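Local coordinates for protein beta-hexosaminidase Amuc_2018 (Akkermansia muciniphila, PDB 6JEB) that hydrolyses terminal non-reducing N-acetylglucosamine and N-acetylgalactosamine residues from glycans as a family 20 glycoside hydrolase, at residues Y350-W364 / L411-E423. Numbering follows the deposited sequence.
With ACM (acetamide), chain C.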
loop_
_atom_site.group_PDB
_atom_site.type_symbol
_atom_site.label_atom_id
_atom_site.label_comp_id
_atom_site.label_asym_id
_atom_site.label_seq_id
_atom_site.Cartn_x
_atom_site.Cartn_y
_atom_site.Cartn_z
ATOM N N TYR A 350 2.662 2.148 -13.322
ATOM C CA TYR A 350 2.123 3.404 -12.813
ATOM C C TYR A 350 2.301 3.568 -11.311
ATOM O O TYR A 350 2.336 4.700 -10.808
ATOM C CB TYR A 350 0.614 3.477 -13.080
ATOM C CG TYR A 350 0.228 3.450 -14.533
ATOM C CD1 TYR A 350 -0.015 2.247 -15.183
ATOM C CD2 TYR A 350 0.096 4.629 -15.258
ATOM C CE1 TYR A 350 -0.371 2.213 -16.514
ATOM C CE2 TYR A 350 -0.267 4.607 -16.597
ATOM C CZ TYR A 350 -0.498 3.395 -17.217
ATOM O OH TYR A 350 -0.851 3.361 -18.545
ATOM N N CYS A 351 2.376 2.452 -10.578
ATOM C CA CYS A 351 2.146 2.462 -9.138
ATOM C C CYS A 351 3.352 2.067 -8.315
ATOM O O CYS A 351 3.285 2.150 -7.080
ATOM C CB CYS A 351 1.008 1.499 -8.768
ATOM S SG CYS A 351 -0.557 1.861 -9.570
ATOM N N TYR A 352 4.435 1.620 -8.946
ATOM C CA TYR A 352 5.625 1.182 -8.223
ATOM C C TYR A 352 6.478 2.418 -7.965
ATOM O O TYR A 352 7.241 2.858 -8.830
ATOM C CB TYR A 352 6.345 0.080 -9.000
ATOM C CG TYR A 352 5.868 -1.298 -8.598
ATOM C CD1 TYR A 352 4.522 -1.528 -8.295
ATOM C CD2 TYR A 352 6.753 -2.373 -8.511
ATOM C CE1 TYR A 352 4.074 -2.784 -7.908
ATOM C CE2 TYR A 352 6.314 -3.633 -8.129
ATOM C CZ TYR A 352 4.974 -3.829 -7.820
ATOM O OH TYR A 352 4.541 -5.069 -7.414
ATOM N N LEU A 353 6.340 2.990 -6.768
ATOM C CA LEU A 353 6.969 4.271 -6.481
ATOM C C LEU A 353 8.423 4.132 -6.048
ATOM O O LEU A 353 9.072 5.151 -5.772
ATOM C CB LEU A 353 6.142 5.069 -5.468
ATOM C CG LEU A 353 4.686 5.273 -5.912
ATOM C CD1 LEU A 353 3.936 6.196 -4.957
ATOM C CD2 LEU A 353 4.594 5.787 -7.368
ATOM N N ASP A 354 8.952 2.908 -5.996
ATOM C CA ASP A 354 10.394 2.755 -5.867
ATOM C C ASP A 354 11.126 3.149 -7.148
ATOM O O ASP A 354 12.323 3.447 -7.090
ATOM C CB ASP A 354 10.755 1.327 -5.426
ATOM C CG ASP A 354 10.154 0.244 -6.324
ATOM O OD1 ASP A 354 8.995 0.389 -6.771
ATOM O OD2 ASP A 354 10.842 -0.777 -6.564
ATOM N N PHE A 355 10.436 3.177 -8.289
ATOM C CA PHE A 355 11.094 3.510 -9.546
ATOM C C PHE A 355 11.419 5.005 -9.566
ATOM O O PHE A 355 10.713 5.806 -8.948
ATOM C CB PHE A 355 10.186 3.178 -10.737
ATOM C CG PHE A 355 9.882 1.695 -10.917
ATOM C CD1 PHE A 355 10.444 0.725 -10.095
ATOM C CD2 PHE A 355 9.017 1.287 -11.922
ATOM C CE1 PHE A 355 10.153 -0.633 -10.278
ATOM C CE2 PHE A 355 8.718 -0.061 -12.113
ATOM C CZ PHE A 355 9.289 -1.022 -11.289
ATOM N N PRO A 356 12.492 5.409 -10.255
ATOM C CA PRO A 356 12.842 6.837 -10.289
ATOM C C PRO A 356 11.761 7.651 -10.987
ATOM O O PRO A 356 11.118 7.189 -11.931
ATOM C CB PRO A 356 14.160 6.863 -11.076
ATOM C CG PRO A 356 14.120 5.617 -11.924
ATOM C CD PRO A 356 13.415 4.589 -11.063
ATOM N N GLN A 357 11.561 8.885 -10.509
ATOM C CA GLN A 357 10.511 9.736 -11.060
ATOM C C GLN A 357 11.005 10.717 -12.113
ATOM O O GLN A 357 10.183 11.277 -12.846
ATOM C CB GLN A 357 9.770 10.490 -9.954
ATOM C CG GLN A 357 10.579 11.566 -9.239
ATOM C CD GLN A 357 10.051 11.786 -7.839
ATOM O OE1 GLN A 357 9.000 12.395 -7.655
ATOM N NE2 GLN A 357 10.754 11.250 -6.844
ATOM N N ILE A 358 12.314 10.943 -12.204
ATOM C CA ILE A 358 12.898 11.785 -13.239
ATOM C C ILE A 358 14.026 11.002 -13.889
ATOM O O ILE A 358 14.867 10.424 -13.190
ATOM C CB ILE A 358 13.409 13.123 -12.665
ATOM C CG1 ILE A 358 12.221 13.965 -12.186
ATOM C CG2 ILE A 358 14.235 13.882 -13.705
ATOM C CD1 ILE A 358 12.620 15.186 -11.397
ATOM N N GLN A 359 14.029 10.966 -15.219
ATOM C CA GLN A 359 15.045 10.219 -15.950
ATOM C C GLN A 359 16.439 10.688 -15.547
ATOM O O GLN A 359 16.719 11.891 -15.495
ATOM C CB GLN A 359 14.838 10.406 -17.454
ATOM C CG GLN A 359 15.789 9.587 -18.319
ATOM C CD GLN A 359 15.560 8.091 -18.187
ATOM O OE1 GLN A 359 14.421 7.621 -18.205
ATOM N NE2 GLN A 359 16.645 7.338 -18.047
ATOM N N GLY A 360 17.313 9.731 -15.251
ATOM C CA GLY A 360 18.650 10.017 -14.785
ATOM C C GLY A 360 18.833 9.833 -13.294
ATOM O O GLY A 360 19.975 9.758 -12.826
ATOM N N GLN A 361 17.741 9.760 -12.538
ATOM C CA GLN A 361 17.849 9.424 -11.130
ATOM C C GLN A 361 18.120 7.930 -10.981
ATOM O O GLN A 361 17.888 7.140 -11.902
ATOM C CB GLN A 361 16.576 9.847 -10.395
ATOM C CG GLN A 361 16.371 11.362 -10.425
ATOM C CD GLN A 361 15.202 11.818 -9.581
ATOM O OE1 GLN A 361 14.158 11.157 -9.521
ATOM N NE2 GLN A 361 15.371 12.948 -8.914
ATOM N N ARG A 362 18.627 7.543 -9.810
ATOM C CA ARG A 362 19.142 6.186 -9.632
ATOM C C ARG A 362 18.100 5.139 -10.008
ATOM O O ARG A 362 16.973 5.145 -9.496
ATOM C CB ARG A 362 19.627 5.972 -8.195
ATOM C CG ARG A 362 20.765 6.899 -7.763
ATOM C CD ARG A 362 22.019 6.729 -8.609
ATOM N NE ARG A 362 22.663 5.437 -8.397
ATOM C CZ ARG A 362 23.558 5.190 -7.443
ATOM N NH1 ARG A 362 23.926 6.146 -6.596
ATOM N NH2 ARG A 362 24.092 3.982 -7.337
ATOM N N ASN A 363 18.481 4.247 -10.921
ATOM C CA ASN A 363 17.616 3.159 -11.352
ATOM C C ASN A 363 18.204 1.796 -11.034
ATOM O O ASN A 363 17.593 0.775 -11.372
ATOM C CB ASN A 363 17.264 3.287 -12.844
ATOM C CG ASN A 363 18.330 2.709 -13.767
ATOM O OD1 ASN A 363 19.522 2.689 -13.450
ATOM N ND2 ASN A 363 17.895 2.230 -14.926
ATOM N N TRP A 364 19.372 1.752 -10.397
ATOM C CA TRP A 364 19.986 0.519 -9.913
ATOM C C TRP A 364 20.237 -0.487 -11.032
ATOM O O TRP A 364 20.372 -1.689 -10.783
ATOM C CB TRP A 364 19.202 -0.059 -8.726
ATOM C CG TRP A 364 18.890 1.047 -7.758
ATOM C CD1 TRP A 364 17.677 1.643 -7.541
ATOM C CD2 TRP A 364 19.834 1.757 -6.947
ATOM N NE1 TRP A 364 17.808 2.655 -6.617
ATOM C CE2 TRP A 364 19.121 2.743 -6.238
ATOM C CE3 TRP A 364 21.214 1.639 -6.738
ATOM C CZ2 TRP A 364 19.742 3.611 -5.338
ATOM C CZ3 TRP A 364 21.822 2.494 -5.836
ATOM C CH2 TRP A 364 21.088 3.467 -5.151
ATOM N N LEU A 411 9.992 9.379 1.388
ATOM C CA LEU A 411 9.093 10.448 0.972
ATOM C C LEU A 411 9.523 11.043 -0.355
ATOM O O LEU A 411 8.670 11.477 -1.138
ATOM C CB LEU A 411 9.021 11.540 2.041
ATOM C CG LEU A 411 8.365 11.140 3.365
ATOM C CD1 LEU A 411 8.448 12.304 4.355
ATOM C CD2 LEU A 411 6.916 10.690 3.159
ATOM N N TYR A 412 10.833 11.086 -0.624
ATOM C CA TYR A 412 11.287 11.632 -1.895
ATOM C C TYR A 412 10.701 10.853 -3.066
ATOM O O TYR A 412 10.266 11.450 -4.057
ATOM C CB TYR A 412 12.817 11.665 -1.993
ATOM C CG TYR A 412 13.212 12.388 -3.251
ATOM C CD1 TYR A 412 13.332 13.772 -3.262
ATOM C CD2 TYR A 412 13.400 11.694 -4.442
ATOM C CE1 TYR A 412 13.654 14.452 -4.425
ATOM C CE2 TYR A 412 13.708 12.356 -5.611
ATOM C CZ TYR A 412 13.839 13.735 -5.594
ATOM O OH TYR A 412 14.138 14.396 -6.753
ATOM N N ARG A 413 10.689 9.517 -2.976
ATOM C CA ARG A 413 10.122 8.732 -4.070
ATOM C C ARG A 413 8.608 8.581 -3.970
ATOM O O ARG A 413 7.941 8.493 -5.004
ATOM C CB ARG A 413 10.840 7.387 -4.228
ATOM C CG ARG A 413 12.271 7.588 -4.698
ATOM C CD ARG A 413 12.807 6.533 -5.667
ATOM N NE ARG A 413 14.087 6.994 -6.203
ATOM C CZ ARG A 413 14.821 6.366 -7.125
ATOM N NH1 ARG A 413 14.422 5.209 -7.642
ATOM N NH2 ARG A 413 15.967 6.908 -7.532
ATOM N N ALA A 414 8.043 8.588 -2.763
ATOM C CA ALA A 414 6.598 8.419 -2.644
ATOM C C ALA A 414 5.839 9.629 -3.176
ATOM O O ALA A 414 4.802 9.469 -3.830
ATOM C CB ALA A 414 6.204 8.128 -1.196
ATOM N N TYR A 415 6.332 10.854 -2.896
ATOM C CA TYR A 415 5.673 12.101 -3.268
ATOM C C TYR A 415 6.479 12.840 -4.329
ATOM O O TYR A 415 7.714 12.792 -4.319
ATOM C CB TYR A 415 5.480 13.011 -2.041
ATOM C CG TYR A 415 4.427 12.446 -1.118
ATOM C CD1 TYR A 415 3.083 12.752 -1.304
ATOM C CD2 TYR A 415 4.767 11.541 -0.116
ATOM C CE1 TYR A 415 2.110 12.198 -0.507
ATOM C CE2 TYR A 415 3.797 10.979 0.700
ATOM C CZ TYR A 415 2.469 11.307 0.491
ATOM O OH TYR A 415 1.492 10.757 1.278
ATOM N N PRO A 416 5.816 13.551 -5.258
ATOM C CA PRO A 416 4.367 13.777 -5.347
ATOM C C PRO A 416 3.568 12.706 -6.093
ATOM O O PRO A 416 2.374 12.909 -6.281
ATOM C CB PRO A 416 4.279 15.088 -6.135
ATOM C CG PRO A 416 5.448 15.011 -7.054
ATOM C CD PRO A 416 6.551 14.413 -6.202
ATOM N N ARG A 417 4.182 11.599 -6.525
ATOM C CA ARG A 417 3.399 10.608 -7.264
ATOM C C ARG A 417 2.236 10.059 -6.447
ATOM O O ARG A 417 1.175 9.772 -7.012
ATOM C CB ARG A 417 4.284 9.505 -7.840
ATOM C CG ARG A 417 5.094 9.998 -9.043
ATOM C CD ARG A 417 6.108 8.965 -9.516
ATOM N NE ARG A 417 7.064 8.649 -8.459
ATOM C CZ ARG A 417 8.048 7.763 -8.581
ATOM N NH1 ARG A 417 8.236 7.124 -9.731
ATOM N NH2 ARG A 417 8.858 7.532 -7.555
ATOM N N ALA A 418 2.388 9.945 -5.123
ATOM C CA ALA A 418 1.266 9.495 -4.300
ATOM C C ALA A 418 0.062 10.425 -4.423
ATOM O O ALA A 418 -1.076 9.973 -4.278
ATOM C CB ALA A 418 1.683 9.351 -2.832
ATOM N N CYS A 419 0.292 11.720 -4.683
ATOM C CA CYS A 419 -0.817 12.647 -4.918
ATOM C C CYS A 419 -1.595 12.259 -6.167
ATOM O O CYS A 419 -2.831 12.349 -6.195
ATOM C CB CYS A 419 -0.292 14.077 -5.076
ATOM S SG CYS A 419 0.772 14.641 -3.731
ATOM N N ALA A 420 -0.882 11.842 -7.217
ATOM C CA ALA A 420 -1.538 11.409 -8.446
ATOM C C ALA A 420 -2.287 10.103 -8.228
ATOM O O ALA A 420 -3.418 9.942 -8.705
ATOM C CB ALA A 420 -0.509 11.269 -9.571
ATOM N N ILE A 421 -1.675 9.163 -7.504
ATOM C CA ILE A 421 -2.366 7.924 -7.151
ATOM C C ILE A 421 -3.635 8.227 -6.363
ATOM O O ILE A 421 -4.683 7.606 -6.587
ATOM C CB ILE A 421 -1.423 6.983 -6.375
ATOM C CG1 ILE A 421 -0.221 6.572 -7.243
ATOM C CG2 ILE A 421 -2.178 5.754 -5.860
ATOM C CD1 ILE A 421 -0.588 5.711 -8.436
ATOM N N ALA A 422 -3.557 9.167 -5.412
ATOM C CA ALA A 422 -4.730 9.529 -4.617
ATOM C C ALA A 422 -5.869 10.002 -5.510
ATOM O O ALA A 422 -7.032 9.625 -5.306
ATOM C CB ALA A 422 -4.366 10.613 -3.597
ATOM N N GLU A 423 -5.549 10.826 -6.508
ATOM C CA GLU A 423 -6.576 11.327 -7.413
ATOM C C GLU A 423 -7.093 10.222 -8.335
ATOM O O GLU A 423 -8.288 10.175 -8.644
ATOM C CB GLU A 423 -6.047 12.543 -8.187
ATOM C CG GLU A 423 -7.072 13.168 -9.127
ATOM C CD GLU A 423 -6.931 14.680 -9.273
ATOM O OE1 GLU A 423 -6.832 15.379 -8.240
ATOM O OE2 GLU A 423 -6.926 15.175 -10.424
HETATM C C1 ACM C . 6.266 -7.686 -6.188
HETATM O O ACM C . 6.564 -6.729 -6.828
HETATM N N ACM C . 7.287 -8.631 -5.865
HETATM C C2 ACM C . 4.855 -7.965 -5.700
HETATM O O HOH W 1 7.021 10.717 -6.456
#
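The loop 350-364, whose Y352-F355 type I turn brings the CA of L353 to 5.7 Å from the CA of A414, packs on helix 407-414, the cis-P416 break and the start of helix 417-426. Two arginines reach from these helices to loop carbonyls. R417, bent at chi3 (-60°), donates from NH1 and NH2 to F355 O (each 2.9 Å), NH2 nearly in line with the C=O, NH1 from above the carbonyl plane; R417 NH2 also donates to R413 O. The R417 guanidinium is sandwiched between Q357 CB, centred over one face at 3.5 Å from CZ, and L353 CD2 toward the rim of the other. R413 lies alongside P356; R413 NH1 donates to D354 O at 2.8 Å, and NH1 and NH2 share R362 O, the NH2 bond (2.8 Å) lying on a lone pair. E463 forms a salt bridge with R413 NE. An alanine in place of R413 would probably leave D354 O, R362 O and E463 without this partner. Q357 NE2 donates to Y412 O (2.8 Å, 166°), while Q357 OE1 accepts from a water that also bonds R413 O, R417 N and R417 NE. Q361 NE2 donates to Y412 OH (2.9 Å) at the ring edge; N462 also bonds this hydroxyl. Buried carbonyls thus solvate two arginines, consistent with holding in place the turn of Y352, whose OH donates to acetamide O, and substrate-binding L353 and D354 of this TIM-barrel active site.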